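Local structure of uncharacterized protein BF1531 (Bacteroides fragilis, 3SLR) at residues H87-L90 with E91-S94; Y149-T152 with K153-E157. The protein is of unknown function but, in this N-terminal part, binds magnesium in a phosphatase-like domain and may hydrolyse ester bonds. All coordinates share one frame; numbering follows the deposited sequence.

Both contacts are local, i to i+4 pieces of two separate helices, and both belong to the FkbH N-terminal domain, whose core is the five-stranded parallel sheet; the magnesium-binding domain lies elsewhere in the chain. Interaction 1 comes first, on helix 86-94 just after strand 79-83, and interaction 2 follows on helix 147-164, which leads toward strand 168-171. Their centres are 14 Å apart, and the two helices touch through leucines: CD2 of Leu89 lies 3.7 Å from CD1 of Leu151 and 3.7 Å from CD2 of Leu154. The two contacts thus meet across one apolar helix-helix interface, while several polar side chains, such as Lys88 and Lys153, have partners elsewhere in the domain.

Interaction 1: H87-L90 with E91-S94; sequences HKLL and EKHS
With CG anti to the backbone N (chi1 170°), the His93 ring reaches a water shared with Leu90, and Glu91, also anti at chi1 (174°) and extended, carries its carboxylate toward Lys88. The frame is the last turns of the alpha helix 86-94, where four consecutive i to i+4 bonds run from the amides of residues 91-94 back to the carbonyls of 87-90; the straightest, His93 N to Leu89 O, is 2.9 Å with an N-H...O angle of 166°. Glu91 and Lys88 stop short of a salt bridge, NZ to OE1 being 4.4 Å. A water ties the carboxylate to the backbone of Lys88 rather than to its ammonium, donating to Lys88 O at 2.8 Å and, at longer range, to Glu91 OE1, while the ammonium of Lys88 is taken by Glu195 and by the hydroxyl of Tyr191. The Leu89 side chain packs on helices 104-118 and 147-164, and its CD1 also meets the aliphatic part of Lys92, 4.3 Å from CD. The buried His93 ring is gripped at both nitrogens: NE2 bonds to Ser145 O, ND1 to the water, and Phe147 meets it edge-to-face, which should fix its rotation. At the helix end Ser94 turns its hydroxyl back on the chain, OG donating to Glu91 O at 2.8 Å. The second water closes the His93 bridge, 2.7 Å from Leu90 O and 2.6 Å from His93 ND1.

Interaction 2: Y149-T152 with K153-E157; sequences YQLT and KLNYE
Leu151 and Leu154 meet methyl to methyl on the buried side of helix 147-164, CD1 of Leu151 lying 4.1 Å from CD2 of Leu154 as the two side chains cross obliquely. Beside them Asn155 runs alongside Leu151 in the same direction, its ND2 4.1 Å from Leu151 CG. The amide there is held from outside the helix, ND2 donating to Tyr128 O. Elsewhere on the helix the link is through water: Gln150 and Lys153 share two molecules. One donates to Gln150 OE1 at 2.7 Å and the other accepts from Gln150 NE2 at 2.8 Å, and both accept from Lys153 NZ. Lys153 can span this distance because its chain is fully extended, with CG anti to the backbone N (chi1 171°), and NZ also forms a salt bridge with Asp106. Both ends of the Gln150 amide have protein partners as well, Ala105 N for OE1 and Gln144 O for NE2, which should fix its flip; NE2 also lies in the plane of the Tyr149 ring, at its edge. Beneath these side chains run the alpha-helical i to i+4 bonds, among them Lys153 N to Tyr149 O at 3.0 Å and a nearly straight 173°. Thr152 turns OG1 back to Thr148 O, one turn earlier. The helix packs Leu151 and Leu154 on Leu89 of helix 86-94, and Gln150, Lys153 and Leu154 on helix 104-118, which leads into strand 122-126 of the parallel sheet.

Interaction 1: H87-L90 with E91-S94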
ATOM      1  N   HIS A  87      18.307   8.959  -4.838  1.00 13.37           N
ATOM      2  CA  HIS A  87      19.695   8.793  -5.240  1.00 13.85           C
ATOM      3  C   HIS A  87      20.179   9.883  -6.196  1.00 13.50           C
ATOM      4  O   HIS A  87      21.285  10.413  -6.046  1.00 13.86           O
ATOM      5  CB  HIS A  87      19.897   7.405  -5.865  1.00 13.70           C
ATOM      6  CG  HIS A  87      21.327   6.966  -5.891  1.00 16.27           C
ATOM      7  ND1 HIS A  87      21.863   6.122  -4.940  1.00 15.56           N
ATOM      8  CD2 HIS A  87      22.347   7.295  -6.722  1.00 15.59           C
ATOM      9  CE1 HIS A  87      23.145   5.933  -5.197  1.00 18.43           C
ATOM     10  NE2 HIS A  87      23.463   6.626  -6.277  1.00 17.42           N
ATOM     11  N   LYS A  88      19.360  10.204  -7.187  1.00 12.65           N
ATOM     12  CA  LYS A  88      19.735  11.200  -8.185  1.00 13.49           C
ATOM     13  C   LYS A  88      19.621  12.617  -7.623  1.00 14.01           C
ATOM     14  O   LYS A  88      20.404  13.501  -7.993  1.00 13.82           O
ATOM     15  CB  LYS A  88      18.906  11.034  -9.469  1.00 14.33           C
ATOM     16  CG  LYS A  88      19.194   9.719 -10.209  1.00 13.97           C
ATOM     17  CD  LYS A  88      20.634   9.679 -10.755  1.00 18.03           C
ATOM     18  CE  LYS A  88      20.968   8.294 -11.330  1.00 17.37           C
ATOM     19  NZ  LYS A  88      22.318   8.278 -11.995  1.00 20.27           N
ATOM     20  N   LEU A  89      18.674  12.823  -6.712  1.00 13.53           N
ATOM     21  CA  LEU A  89      18.523  14.120  -6.054  1.00 11.80           C
ATOM     22  C   LEU A  89      19.728  14.372  -5.140  1.00 13.94           C
ATOM     23  O   LEU A  89      20.198  15.501  -5.017  1.00 14.52           O
ATOM     24  CB  LEU A  89      17.215  14.183  -5.249  1.00 14.56           C
ATOM     25  CG  LEU A  89      16.880  15.539  -4.600  1.00 15.44           C
ATOM     26  CD1 LEU A  89      16.560  16.587  -5.664  1.00 16.98           C
ATOM     27  CD2 LEU A  89      15.726  15.408  -3.620  1.00 17.19           C
ATOM     28  N   LEU A  90      20.211  13.307  -4.500  1.00 12.54           N
ATOM     29  CA  LEU A  90      21.409  13.365  -3.663  1.00 13.78           C
ATOM     30  C   LEU A  90      22.596  13.839  -4.493  1.00 15.89           C
ATOM     31  O   LEU A  90      23.370  14.696  -4.058  1.00 13.42           O
ATOM     32  CB  LEU A  90      21.705  11.977  -3.082  1.00 15.11           C
ATOM     33  CG  LEU A  90      22.808  11.864  -2.031  1.00 16.37           C
ATOM     34  CD1 LEU A  90      22.362  12.531  -0.760  1.00 18.63           C
ATOM     35  CD2 LEU A  90      23.127  10.384  -1.769  1.00 16.99           C
ATOM     36  N   GLU A  91      22.741  13.296  -5.703  1.00 12.34           N
ATOM     37  CA  GLU A  91      23.808  13.753  -6.584  1.00 13.99           C
ATOM     38  C   GLU A  91      23.629  15.221  -6.965  1.00 13.80           C
ATOM     39  O   GLU A  91      24.583  16.004  -6.929  1.00 15.46           O
ATOM     40  CB  GLU A  91      23.913  12.884  -7.836  1.00 12.58           C
ATOM     41  CG  GLU A  91      24.922  13.464  -8.821  1.00 15.88           C
ATOM     42  CD  GLU A  91      25.318  12.504  -9.922  1.00 19.32           C
ATOM     43  OE1 GLU A  91      24.432  11.839 -10.481  1.00 19.30           O
ATOM     44  OE2 GLU A  91      26.521  12.430 -10.235  1.00 21.48           O
ATOM     45  N   LYS A  92      22.411  15.601  -7.326  1.00 15.64           N
ATOM     46  CA  LYS A  92      22.114  16.990  -7.682  1.00 13.45           C
ATOM     47  C   LYS A  92      22.526  17.948  -6.567  1.00 16.67           C
ATOM     48  O   LYS A  92      23.192  18.961  -6.800  1.00 16.48           O
ATOM     49  CB  LYS A  92      20.624  17.133  -8.003  1.00 15.89           C
ATOM     50  CG  LYS A  92      20.180  18.511  -8.448  1.00 22.75           C
ATOM     51  CD  LYS A  92      18.704  18.475  -8.878  1.00 25.84           C
ATOM     52  CE  LYS A  92      18.259  19.786  -9.497  1.00 32.07           C
ATOM     53  NZ  LYS A  92      18.564  20.918  -8.593  1.00 35.48           N
ATOM     54  N   HIS A  93      22.130  17.604  -5.347  1.00 14.10           N
ATOM     55  CA  HIS A  93      22.463  18.385  -4.161  1.00 15.89           C
ATOM     56  C   HIS A  93      23.977  18.500  -3.948  1.00 14.77           C
ATOM     57  O   HIS A  93      24.484  19.564  -3.612  1.00 15.92           O
ATOM     58  CB  HIS A  93      21.761  17.754  -2.946  1.00 12.51           C
ATOM     59  CG  HIS A  93      22.190  18.307  -1.619  1.00 15.07           C
ATOM     60  ND1 HIS A  93      23.250  17.788  -0.909  1.00 14.38           N
ATOM     61  CD2 HIS A  93      21.676  19.303  -0.857  1.00 14.72           C
ATOM     62  CE1 HIS A  93      23.382  18.451   0.229  1.00 14.25           C
ATOM     63  NE2 HIS A  93      22.437  19.376   0.284  1.00 15.38           N
ATOM     64  N   SER A  94      24.700  17.406  -4.162  1.00 14.52           N
ATOM     65  CA  SER A  94      26.128  17.362  -3.832  1.00 16.20           C
ATOM     66  C   SER A  94      26.976  18.280  -4.715  1.00 19.03           C
ATOM     67  O   SER A  94      28.056  18.705  -4.308  1.00 19.39           O
ATOM     68  CB  SER A  94      26.659  15.934  -3.964  1.00 15.58           C
ATOM     69  OG  SER A  94      26.854  15.611  -5.337  1.00 16.80           O
TER
HETATM   70  O   HOH W   1      21.582  13.466 -10.578  1.00 21.20           O
HETATM   71  O   HOH W   2      23.903  15.332  -1.505  1.00 14.78           O

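Interaction 2: Y149-T152 with K153-E157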
ATOM      1  N   TYR A 149      17.864  17.669   5.904  1.00 15.51           N
ATOM      2  CA  TYR A 149      16.861  18.713   6.093  1.00 13.66           C
ATOM      3  C   TYR A 149      16.011  18.955   4.834  1.00 14.30           C
ATOM      4  O   TYR A 149      14.784  18.972   4.905  1.00 16.03           O
ATOM      5  CB  TYR A 149      17.463  20.026   6.596  1.00 15.73           C
ATOM      6  CG  TYR A 149      16.381  21.019   6.939  1.00 17.15           C
ATOM      7  CD1 TYR A 149      15.750  20.983   8.183  1.00 19.08           C
ATOM      8  CD2 TYR A 149      15.943  21.949   6.011  1.00 17.41           C
ATOM      9  CE1 TYR A 149      14.735  21.875   8.494  1.00 24.06           C
ATOM     10  CE2 TYR A 149      14.942  22.858   6.321  1.00 19.36           C
ATOM     11  CZ  TYR A 149      14.337  22.817   7.563  1.00 23.29           C
ATOM     12  OH  TYR A 149      13.324  23.705   7.887  1.00 21.62           O
ATOM     13  N   GLN A 150      16.665  19.140   3.689  1.00 13.68           N
ATOM     14  CA  GLN A 150      15.950  19.404   2.445  1.00 15.59           C
ATOM     15  C   GLN A 150      14.988  18.278   2.086  1.00 15.74           C
ATOM     16  O   GLN A 150      13.871  18.529   1.627  1.00 15.51           O
ATOM     17  CB  GLN A 150      16.933  19.683   1.311  1.00 14.33           C
ATOM     18  CG  GLN A 150      17.627  21.027   1.483  1.00 16.22           C
ATOM     19  CD  GLN A 150      16.641  22.181   1.377  1.00 18.35           C
ATOM     20  OE1 GLN A 150      15.812  22.218   0.459  1.00 16.89           O
ATOM     21  NE2 GLN A 150      16.714  23.117   2.322  1.00 17.20           N
ATOM     22  N   LEU A 151      15.412  17.036   2.296  1.00 13.80           N
ATOM     23  CA  LEU A 151      14.545  15.903   1.962  1.00 14.01           C
ATOM     24  C   LEU A 151      13.323  15.813   2.882  1.00 14.46           C
ATOM     25  O   LEU A 151      12.228  15.500   2.440  1.00 14.08           O
ATOM     26  CB  LEU A 151      15.325  14.587   1.988  1.00 13.62           C
ATOM     27  CG  LEU A 151      14.657  13.546   1.089  1.00 16.84           C
ATOM     28  CD1 LEU A 151      14.795  14.024  -0.344  1.00 18.50           C
ATOM     29  CD2 LEU A 151      15.292  12.171   1.233  1.00 18.51           C
ATOM     30  N   THR A 152      13.525  16.085   4.162  1.00 13.84           N
ATOM     31  CA  THR A 152      12.443  16.081   5.137  1.00 14.74           C
ATOM     32  C   THR A 152      11.417  17.173   4.825  1.00 14.08           C
ATOM     33  O   THR A 152      10.206  16.937   4.861  1.00 16.74           O
ATOM     34  CB  THR A 152      13.011  16.254   6.554  1.00 17.06           C
ATOM     35  OG1 THR A 152      13.983  15.229   6.791  1.00 20.85           O
ATOM     36  CG2 THR A 152      11.895  16.165   7.615  1.00 16.10           C
ATOM     37  N   LYS A 153      11.909  18.359   4.498  1.00 14.86           N
ATOM     38  CA  LYS A 153      11.054  19.450   4.028  1.00 17.10           C
ATOM     39  C   LYS A 153      10.297  19.037   2.761  1.00 17.47           C
ATOM     40  O   LYS A 153       9.076  19.212   2.658  1.00 16.82           O
ATOM     41  CB  LYS A 153      11.904  20.703   3.751  1.00 17.93           C
ATOM     42  CG  LYS A 153      11.152  21.838   3.053  1.00 21.83           C
ATOM     43  CD  LYS A 153      12.057  23.063   2.872  1.00 22.72           C
ATOM     44  CE  LYS A 153      11.413  24.117   1.969  1.00 23.01           C
ATOM     45  NZ  LYS A 153      12.282  25.331   1.828  1.00 22.49           N
ATOM     46  N   LEU A 154      11.029  18.502   1.786  1.00 15.24           N
ATOM     47  CA  LEU A 154      10.423  18.075   0.524  1.00 15.72           C
ATOM     48  C   LEU A 154       9.271  17.080   0.730  1.00 16.81           C
ATOM     49  O   LEU A 154       8.198  17.251   0.163  1.00 14.54           O
ATOM     50  CB  LEU A 154      11.489  17.486  -0.402  1.00 12.88           C
ATOM     51  CG  LEU A 154      11.073  16.917  -1.765  1.00 14.16           C
ATOM     52  CD1 LEU A 154      10.337  17.955  -2.601  1.00 17.88           C
ATOM     53  CD2 LEU A 154      12.305  16.415  -2.500  1.00 15.22           C
ATOM     54  N   ASN A 155       9.487  16.041   1.533  1.00 14.84           N
ATOM     55  CA  ASN A 155       8.451  15.018   1.699  1.00 16.64           C
ATOM     56  C   ASN A 155       7.217  15.573   2.392  1.00 17.66           C
ATOM     57  O   ASN A 155       6.080  15.190   2.077  1.00 15.58           O
ATOM     58  CB  ASN A 155       8.986  13.799   2.454  1.00 17.62           C
ATOM     59  CG  ASN A 155       9.719  12.845   1.550  1.00 14.72           C
ATOM     60  OD1 ASN A 155       9.290  12.602   0.424  1.00 14.96           O
ATOM     61  ND2 ASN A 155      10.848  12.317   2.018  1.00 15.42           N
ATOM     62  N   TYR A 156       7.441  16.483   3.332  1.00 14.78           N
ATOM     63  CA  TYR A 156       6.335  17.137   4.028  1.00 16.69           C
ATOM     64  C   TYR A 156       5.509  17.982   3.062  1.00 17.71           C
ATOM     65  O   TYR A 156       4.289  17.845   2.994  1.00 14.75           O
ATOM     66  CB  TYR A 156       6.848  17.988   5.196  1.00 15.13           C
ATOM     67  CG  TYR A 156       5.776  18.847   5.845  1.00 18.59           C
ATOM     68  CD1 TYR A 156       4.688  18.272   6.495  1.00 21.81           C
ATOM     69  CD2 TYR A 156       5.859  20.236   5.802  1.00 22.78           C
ATOM     70  CE1 TYR A 156       3.703  19.062   7.082  1.00 21.50           C
ATOM     71  CE2 TYR A 156       4.890  21.030   6.380  1.00 27.33           C
ATOM     72  CZ  TYR A 156       3.815  20.439   7.017  1.00 27.35           C
ATOM     73  OH  TYR A 156       2.864  21.245   7.584  1.00 32.50           O
ATOM     74  N   GLU A 157       6.175  18.842   2.301  1.00 18.07           N
ATOM     75  CA  GLU A 157       5.458  19.711   1.367  1.00 16.95           C
ATOM     76  C   GLU A 157       4.797  18.940   0.225  1.00 16.10           C
ATOM     77  O   GLU A 157       3.763  19.355  -0.284  1.00 15.56           O
ATOM     78  CB  GLU A 157       6.383  20.800   0.813  1.00 14.77           C
ATOM     79  CG  GLU A 157       6.877  21.780   1.873  1.00 21.03           C
ATOM     80  CD  GLU A 157       5.752  22.533   2.581  1.00 27.22           C
ATOM     81  OE1 GLU A 157       4.585  22.483   2.123  1.00 26.90           O
ATOM     82  OE2 GLU A 157       6.043  23.183   3.608  1.00 28.24           O
TER
HETATM   83  O   HOH W   3      14.327  24.358  -0.272  1.00 19.53           O
HETATM   84  O   HOH W   4      15.372  25.552   2.761  1.00 31.32           O